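Local structure of DUF1987 domain-containing protein (Pseudomonas aeruginosa, 6K4F) at residues 20-26 / 47-51. The protein probably acts as a phosphorylation-controlled regulator in the SiaABC threonine phosphorylation pathway, which governs biofilm formation in response to carbon availability. Sequence-based numbering, arbitrary orientation.
Sequences DWQAGRL and WVERF
Trp-21 reaches from the hairpin turn onto the helix. Its six-membered ring turns an edge to the face of Trp-47, in an offset edge-to-face pair with planes at 86° and CE3 of Trp-21 3.6 Å from NE1 of Trp-47. One face of the Trp-21 indole in turn receives the edge of Phe-51; CD1 of Phe-51 sits 3.9 Å above the indole plane, off its centre. With CG of Trp-21 anti to the backbone N (chi1 -175°), the far end of the indole comes down on the helix backbone, CH2 3.4 Å from CA of Phe-51. The Phe-51 ring points back at the turn: CE1 lies 3.2 Å from O of Trp-21, close to the ring plane, and CZ lies 3.6 Å from CA of Gly-24. O of Trp-21 takes its hydrogen bond from Arg-57, while Trp-47 NE1 donates to the backbone of Ser-4. Deeper in, CD2 of Leu-26 touches CG2 of Val-48 at 3.7 Å. OD1 of Asp-20 accepts from N of Ala-23, an Asx motif, and Gly-24 and Arg-25 both face Asp-20 in a G1 beta bulge. Trp-21, Trp-47 and Phe-51 form an aromatic cluster where the hairpin of strands 16-20 and 25-29 meets helix 37-53 in this alpha/beta SiaC-family fold.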
loop_
_atom_site.group_PDB
_atom_site.type_symbol
_atom_site.label_atom_id
_atom_site.label_comp_id
_atom_site.label_asym_id
_atom_site.label_seq_id
_atom_site.Cartn_x
_atom_site.Cartn_y
_atom_site.Cartn_z
ATOM N N ASP A 20 4.615 -6.259 -8.023
ATOM C CA ASP A 20 5.717 -6.750 -8.851
ATOM C C ASP A 20 6.656 -7.555 -7.960
ATOM O O ASP A 20 7.459 -6.979 -7.217
ATOM C CB ASP A 20 6.444 -5.583 -9.522
ATOM C CG ASP A 20 7.403 -6.038 -10.628
ATOM O OD1 ASP A 20 8.053 -7.099 -10.487
ATOM O OD2 ASP A 20 7.501 -5.330 -11.653
ATOM N N TRP A 21 6.577 -8.888 -8.058
ATOM C CA TRP A 21 7.272 -9.748 -7.102
ATOM C C TRP A 21 8.774 -9.588 -7.200
ATOM O O TRP A 21 9.479 -9.592 -6.182
ATOM C CB TRP A 21 6.917 -11.210 -7.344
ATOM C CG TRP A 21 7.504 -12.142 -6.338
ATOM C CD1 TRP A 21 8.734 -12.748 -6.380
ATOM C CD2 TRP A 21 6.890 -12.563 -5.118
ATOM N NE1 TRP A 21 8.904 -13.539 -5.265
ATOM C CE2 TRP A 21 7.785 -13.444 -4.479
ATOM C CE3 TRP A 21 5.661 -12.289 -4.510
ATOM C CZ2 TRP A 21 7.490 -14.048 -3.257
ATOM C CZ3 TRP A 21 5.371 -12.892 -3.296
ATOM C CH2 TRP A 21 6.281 -13.763 -2.686
ATOM N N GLN A 22 9.268 -9.469 -8.429
ATOM C CA GLN A 22 10.697 -9.513 -8.680
ATOM C C GLN A 22 11.344 -8.178 -8.393
ATOM O O GLN A 22 12.503 -8.107 -7.971
ATOM C CB GLN A 22 10.925 -9.872 -10.121
ATOM C CG GLN A 22 11.432 -11.232 -10.314
ATOM C CD GLN A 22 11.647 -11.337 -11.736
ATOM O OE1 GLN A 22 12.141 -10.352 -12.293
ATOM N NE2 GLN A 22 11.323 -12.458 -12.367
ATOM N N ALA A 23 10.640 -7.108 -8.722
ATOM C CA ALA A 23 11.058 -5.767 -8.372
ATOM C C ALA A 23 10.804 -5.445 -6.907
ATOM O O ALA A 23 11.368 -4.471 -6.398
ATOM C CB ALA A 23 10.340 -4.761 -9.267
ATOM N N GLY A 24 10.003 -6.248 -6.212
ATOM C CA GLY A 24 9.647 -5.927 -4.847
ATOM C C GLY A 24 8.967 -4.576 -4.764
ATOM O O GLY A 24 9.401 -3.691 -4.018
ATOM N N ARG A 25 7.915 -4.399 -5.557
ATOM C CA ARG A 25 7.187 -3.144 -5.640
ATOM C C ARG A 25 5.703 -3.431 -5.560
ATOM O O ARG A 25 5.191 -4.275 -6.301
ATOM C CB ARG A 25 7.483 -2.398 -6.943
ATOM C CG ARG A 25 8.673 -1.497 -6.853
ATOM C CD ARG A 25 8.813 -0.600 -8.080
ATOM N NE ARG A 25 9.657 0.579 -7.854
ATOM C CZ ARG A 25 10.866 0.584 -7.285
ATOM N NH1 ARG A 25 11.455 -0.534 -6.879
ATOM N NH2 ARG A 25 11.510 1.733 -7.139
ATOM N N LEU A 26 5.010 -2.720 -4.681
ATOM C CA LEU A 26 3.553 -2.758 -4.648
ATOM C C LEU A 26 3.048 -1.361 -4.980
ATOM O O LEU A 26 3.374 -0.390 -4.276
ATOM C CB LEU A 26 3.050 -3.237 -3.285
ATOM C CG LEU A 26 1.535 -3.257 -3.130
ATOM C CD1 LEU A 26 0.941 -4.243 -4.150
ATOM C CD2 LEU A 26 1.174 -3.663 -1.717
ATOM N N TRP A 47 -0.599 -11.143 -0.277
ATOM C CA TRP A 47 0.580 -11.056 -1.134
ATOM C C TRP A 47 1.751 -10.424 -0.388
ATOM O O TRP A 47 2.893 -10.892 -0.482
ATOM C CB TRP A 47 0.233 -10.264 -2.399
ATOM C CG TRP A 47 1.302 -10.257 -3.463
ATOM C CD1 TRP A 47 1.433 -11.131 -4.495
ATOM C CD2 TRP A 47 2.371 -9.311 -3.598
ATOM N NE1 TRP A 47 2.522 -10.798 -5.268
ATOM C CE2 TRP A 47 3.109 -9.677 -4.744
ATOM C CE3 TRP A 47 2.769 -8.188 -2.867
ATOM C CZ2 TRP A 47 4.242 -8.970 -5.165
ATOM C CZ3 TRP A 47 3.888 -7.481 -3.286
ATOM C CH2 TRP A 47 4.607 -7.867 -4.429
ATOM N N VAL A 48 1.479 -9.382 0.388
ATOM C CA VAL A 48 2.548 -8.741 1.150
ATOM C C VAL A 48 3.108 -9.709 2.180
ATOM O O VAL A 48 4.330 -9.842 2.331
ATOM C CB VAL A 48 2.034 -7.448 1.804
ATOM C CG1 VAL A 48 3.095 -6.877 2.775
ATOM C CG2 VAL A 48 1.674 -6.433 0.734
ATOM N N GLU A 49 2.218 -10.411 2.895
ATOM C CA GLU A 49 2.647 -11.415 3.869
ATOM C C GLU A 49 3.573 -12.437 3.226
ATOM O O GLU A 49 4.643 -12.749 3.761
ATOM C CB GLU A 49 1.430 -12.127 4.463
ATOM C CG GLU A 49 0.773 -11.452 5.644
ATOM C CD GLU A 49 -0.544 -12.123 6.026
ATOM O OE1 GLU A 49 -1.269 -11.578 6.884
ATOM O OE2 GLU A 49 -0.857 -13.195 5.459
ATOM N N ARG A 50 3.166 -12.979 2.073
ATOM C CA ARG A 50 3.975 -13.990 1.402
ATOM C C ARG A 50 5.300 -13.413 0.923
ATOM O O ARG A 50 6.340 -14.071 1.032
ATOM C CB ARG A 50 3.190 -14.612 0.243
ATOM C CG ARG A 50 1.945 -15.391 0.693
ATOM C CD ARG A 50 1.267 -16.137 -0.448
ATOM N NE ARG A 50 0.409 -15.275 -1.260
ATOM C CZ ARG A 50 0.724 -14.903 -2.487
ATOM N NH1 ARG A 50 1.866 -15.323 -3.015
ATOM N NH2 ARG A 50 -0.083 -14.119 -3.177
ATOM N N PHE A 51 5.293 -12.177 0.414
ATOM C CA PHE A 51 6.538 -11.570 -0.039
ATOM C C PHE A 51 7.525 -11.430 1.111
ATOM O O PHE A 51 8.732 -11.650 0.939
ATOM C CB PHE A 51 6.266 -10.207 -0.674
ATOM C CG PHE A 51 7.501 -9.536 -1.209
ATOM C CD1 PHE A 51 7.901 -9.743 -2.521
ATOM C CD2 PHE A 51 8.276 -8.715 -0.394
ATOM C CE1 PHE A 51 9.045 -9.141 -3.020
ATOM C CE2 PHE A 51 9.421 -8.110 -0.883
ATOM C CZ PHE A 51 9.809 -8.322 -2.195
#